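Local structure of alcohol dehydrogenase (2EIH) at residues R2-R7 with G119-Y124. The protein probably works as an NAD-dependent alcohol dehydrogenase and binds a zinc ion. Sequence-based numbering, arbitrary orientation.
Sequences RAVVMR and GTYAEY
Arg2 and Glu123 grip each other twice at the start of an isolated antiparallel beta bridge, which joins the N-terminal strand 2-6 to the loop leading into strand 124-128 of the GroES-like domain. Arg2 N donates to Glu123 OE1 over 2.7 Å; the hydrogen bond is almost straight (174°), yet the N-H meets the oxygen from above the carboxylate plane. In return Glu123 N reaches Arg2 O at 3.2 Å, a longer and more bent bond. Beyond the bridged pair Ala3 and Ala122, Val4 N closes the bridge on Tyr121 O at 2.9 Å, with the donor nearly on the C=O axis. Strand 15-19 also pairs with strand 2-6, Ala3 bonding to Ala18 through the backbone. No salt bridge backs the Arg2-Glu123 pair: Arg2 NE stays 5.2 Å from Glu123 OE2, and the two flat groups are turned 78° apart. Instead the aliphatic part of Arg2 lies against the carboxylate, CB 3.6 Å from Glu123 CD. An alanine in place of Glu123 would probably leave Arg2 N without this acceptor and uncover Arg2 CB, while the backbone bond to Arg2 O could persist. Farther in, the Tyr121 hydroxyl is hydrogen-bonded to Asp43 and His326. Val4 CG1, anti to its backbone N (chi1 166°), sits near the plane of the Tyr121 ring at its edge, 4.0 Å from CD2.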
ATOM      1  N   ARG A   2      -1.276 -21.043  43.561  1.00 28.70           N
ATOM      2  CA  ARG A   2      -2.272 -21.899  42.945  1.00 29.11           C
ATOM      3  C   ARG A   2      -2.083 -21.821  41.433  1.00 28.92           C
ATOM      4  O   ARG A   2      -1.726 -20.767  40.887  1.00 28.16           O
ATOM      5  CB  ARG A   2      -3.696 -21.469  43.307  1.00 30.76           C
ATOM      6  CG  ARG A   2      -4.173 -21.925  44.679  1.00 33.07           C
ATOM      7  CD  ARG A   2      -5.606 -21.483  44.940  1.00 36.19           C
ATOM      8  NE  ARG A   2      -6.625 -22.313  44.295  1.00 37.13           N
ATOM      9  CZ  ARG A   2      -6.929 -23.556  44.669  1.00 40.16           C
ATOM     10  NH1 ARG A   2      -6.289 -24.129  45.687  1.00 38.73           N
ATOM     11  NH2 ARG A   2      -7.896 -24.221  44.042  1.00 41.34           N
ATOM     12  N   ALA A   3      -2.300 -22.949  40.766  1.00 26.60           N
ATOM     13  CA  ALA A   3      -2.176 -23.025  39.324  1.00 25.25           C
ATOM     14  C   ALA A   3      -2.834 -24.299  38.842  1.00 27.03           C
ATOM     15  O   ALA A   3      -2.979 -25.267  39.588  1.00 29.04           O
ATOM     16  CB  ALA A   3      -0.710 -23.013  38.919  1.00 24.50           C
ATOM     17  N   VAL A   4      -3.276 -24.268  37.598  1.00 27.51           N
ATOM     18  CA  VAL A   4      -3.871 -25.431  36.979  1.00 27.39           C
ATOM     19  C   VAL A   4      -2.785 -25.944  36.058  1.00 28.84           C
ATOM     20  O   VAL A   4      -2.480 -25.330  35.039  1.00 28.93           O
ATOM     21  CB  VAL A   4      -5.104 -25.075  36.153  1.00 26.24           C
ATOM     22  CG1 VAL A   4      -5.476 -26.244  35.258  1.00 26.25           C
ATOM     23  CG2 VAL A   4      -6.248 -24.719  37.075  1.00 25.76           C
ATOM     24  N   VAL A   5      -2.188 -27.060  36.450  1.00 31.73           N
ATOM     25  CA  VAL A   5      -1.128 -27.673  35.678  1.00 33.34           C
ATOM     26  C   VAL A   5      -1.695 -28.732  34.755  1.00 35.56           C
ATOM     27  O   VAL A   5      -2.840 -29.172  34.903  1.00 34.74           O
ATOM     28  CB  VAL A   5      -0.059 -28.321  36.587  1.00 34.03           C
ATOM     29  CG1 VAL A   5       0.767 -27.241  37.275  1.00 34.36           C
ATOM     30  CG2 VAL A   5      -0.728 -29.214  37.626  1.00 33.51           C
ATOM     31  N   MET A   6      -0.862 -29.138  33.808  1.00 37.95           N
ATOM     32  CA  MET A   6      -1.204 -30.128  32.805  1.00 40.37           C
ATOM     33  C   MET A   6      -0.332 -31.349  33.061  1.00 44.03           C
ATOM     34  O   MET A   6       0.758 -31.465  32.499  1.00 45.50           O
ATOM     35  CB  MET A   6      -0.887 -29.542  31.443  1.00 38.60           C
ATOM     36  CG  MET A   6      -1.580 -30.176  30.290  1.00 36.43           C
ATOM     37  SD  MET A   6      -1.073 -29.244  28.872  1.00 35.29           S
ATOM     38  CE  MET A   6      -0.536 -30.555  27.816  1.00 34.79           C
ATOM     39  N   ARG A   7      -0.812 -32.245  33.921  1.00 46.61           N
ATOM     40  CA  ARG A   7      -0.083 -33.461  34.266  1.00 49.11           C
ATOM     41  C   ARG A   7       0.326 -34.270  33.043  1.00 49.47           C
ATOM     42  O   ARG A   7       1.461 -34.736  32.946  1.00 48.79           O
ATOM     43  CB  ARG A   7      -0.928 -34.348  35.191  1.00 51.28           C
ATOM     44  CG  ARG A   7      -1.031 -33.843  36.629  1.00 53.50           C
ATOM     45  CD  ARG A   7       0.353 -33.616  37.238  1.00 52.52           C
ATOM     46  NE  ARG A   7       0.277 -32.993  38.555  1.00 52.31           N
ATOM     47  CZ  ARG A   7       1.308 -32.430  39.178  1.00 52.71           C
ATOM     48  NH1 ARG A   7       2.506 -32.407  38.606  1.00 51.98           N
ATOM     49  NH2 ARG A   7       1.139 -31.884  40.378  1.00 53.07           N
ATOM     50  N   GLY A 119       1.571 -20.284  31.240  1.00 32.35           N
ATOM     51  CA  GLY A 119       0.672 -19.183  30.943  1.00 28.46           C
ATOM     52  C   GLY A 119      -0.082 -18.526  32.080  1.00 26.05           C
ATOM     53  O   GLY A 119       0.426 -18.386  33.194  1.00 23.31           O
ATOM     54  N   THR A 120      -1.321 -18.141  31.792  1.00 25.61           N
ATOM     55  CA  THR A 120      -2.154 -17.447  32.761  1.00 24.31           C
ATOM     56  C   THR A 120      -3.063 -18.252  33.687  1.00 25.20           C
ATOM     57  O   THR A 120      -3.790 -17.661  34.468  1.00 26.89           O
ATOM     58  CB  THR A 120      -3.000 -16.359  32.038  1.00 24.29           C
ATOM     59  OG1 THR A 120      -3.807 -16.963  31.014  1.00 19.92           O
ATOM     60  CG2 THR A 120      -2.075 -15.324  31.404  1.00 22.89           C
ATOM     61  N   TYR A 121      -3.029 -19.579  33.616  1.00 25.26           N
ATOM     62  CA  TYR A 121      -3.868 -20.397  34.501  1.00 25.40           C
ATOM     63  C   TYR A 121      -3.261 -20.499  35.907  1.00 27.12           C
ATOM     64  O   TYR A 121      -3.239 -21.580  36.504  1.00 28.83           O
ATOM     65  CB  TYR A 121      -4.005 -21.817  33.977  1.00 24.12           C
ATOM     66  CG  TYR A 121      -4.927 -22.011  32.782  1.00 24.95           C
ATOM     67  CD1 TYR A 121      -5.025 -21.060  31.764  1.00 24.22           C
ATOM     68  CD2 TYR A 121      -5.586 -23.221  32.609  1.00 22.68           C
ATOM     69  CE1 TYR A 121      -5.750 -21.325  30.599  1.00 24.47           C
ATOM     70  CE2 TYR A 121      -6.312 -23.503  31.462  1.00 23.61           C
ATOM     71  CZ  TYR A 121      -6.385 -22.561  30.456  1.00 25.37           C
ATOM     72  OH  TYR A 121      -7.051 -22.872  29.304  1.00 24.44           O
ATOM     73  N   ALA A 122      -2.766 -19.382  36.434  1.00 26.16           N
ATOM     74  CA  ALA A 122      -2.176 -19.337  37.769  1.00 25.18           C
ATOM     75  C   ALA A 122      -2.406 -17.969  38.395  1.00 25.25           C
ATOM     76  O   ALA A 122      -2.934 -17.070  37.754  1.00 26.70           O
ATOM     77  CB  ALA A 122      -0.688 -19.630  37.681  1.00 25.93           C
ATOM     78  N   GLU A 123      -1.994 -17.825  39.647  1.00 24.05           N
ATOM     79  CA  GLU A 123      -2.139 -16.574  40.367  1.00 25.61           C
ATOM     80  C   GLU A 123      -1.054 -15.572  39.991  1.00 24.94           C
ATOM     81  O   GLU A 123      -1.171 -14.399  40.296  1.00 26.91           O
ATOM     82  CB  GLU A 123      -2.104 -16.824  41.887  1.00 27.44           C
ATOM     83  CG  GLU A 123      -3.242 -17.686  42.433  1.00 26.73           C
ATOM     84  CD  GLU A 123      -3.076 -18.011  43.906  1.00 29.39           C
ATOM     85  OE1 GLU A 123      -1.992 -18.501  44.295  1.00 31.52           O
ATOM     86  OE2 GLU A 123      -4.031 -17.789  44.687  1.00 32.51           O
ATOM     87  N   TYR A 124       0.011 -16.039  39.352  1.00 25.23           N
ATOM     88  CA  TYR A 124       1.098 -15.157  38.954  1.00 24.94           C
ATOM     89  C   TYR A 124       1.740 -15.605  37.657  1.00 25.29           C
ATOM     90  O   TYR A 124       1.753 -16.787  37.330  1.00 25.50           O
ATOM     91  CB  TYR A 124       2.190 -15.099  40.030  1.00 24.79           C
ATOM     92  CG  TYR A 124       1.711 -14.630  41.371  1.00 25.01           C
ATOM     93  CD1 TYR A 124       1.148 -15.524  42.289  1.00 24.43           C
ATOM     94  CD2 TYR A 124       1.804 -13.283  41.727  1.00 23.53           C
ATOM     95  CE1 TYR A 124       0.684 -15.076  43.525  1.00 25.16           C
ATOM     96  CE2 TYR A 124       1.340 -12.836  42.958  1.00 25.61           C
ATOM     97  CZ  TYR A 124       0.786 -13.739  43.851  1.00 24.92           C
ATOM     98  OH  TYR A 124       0.333 -13.294  45.072  1.00 29.29           O
TER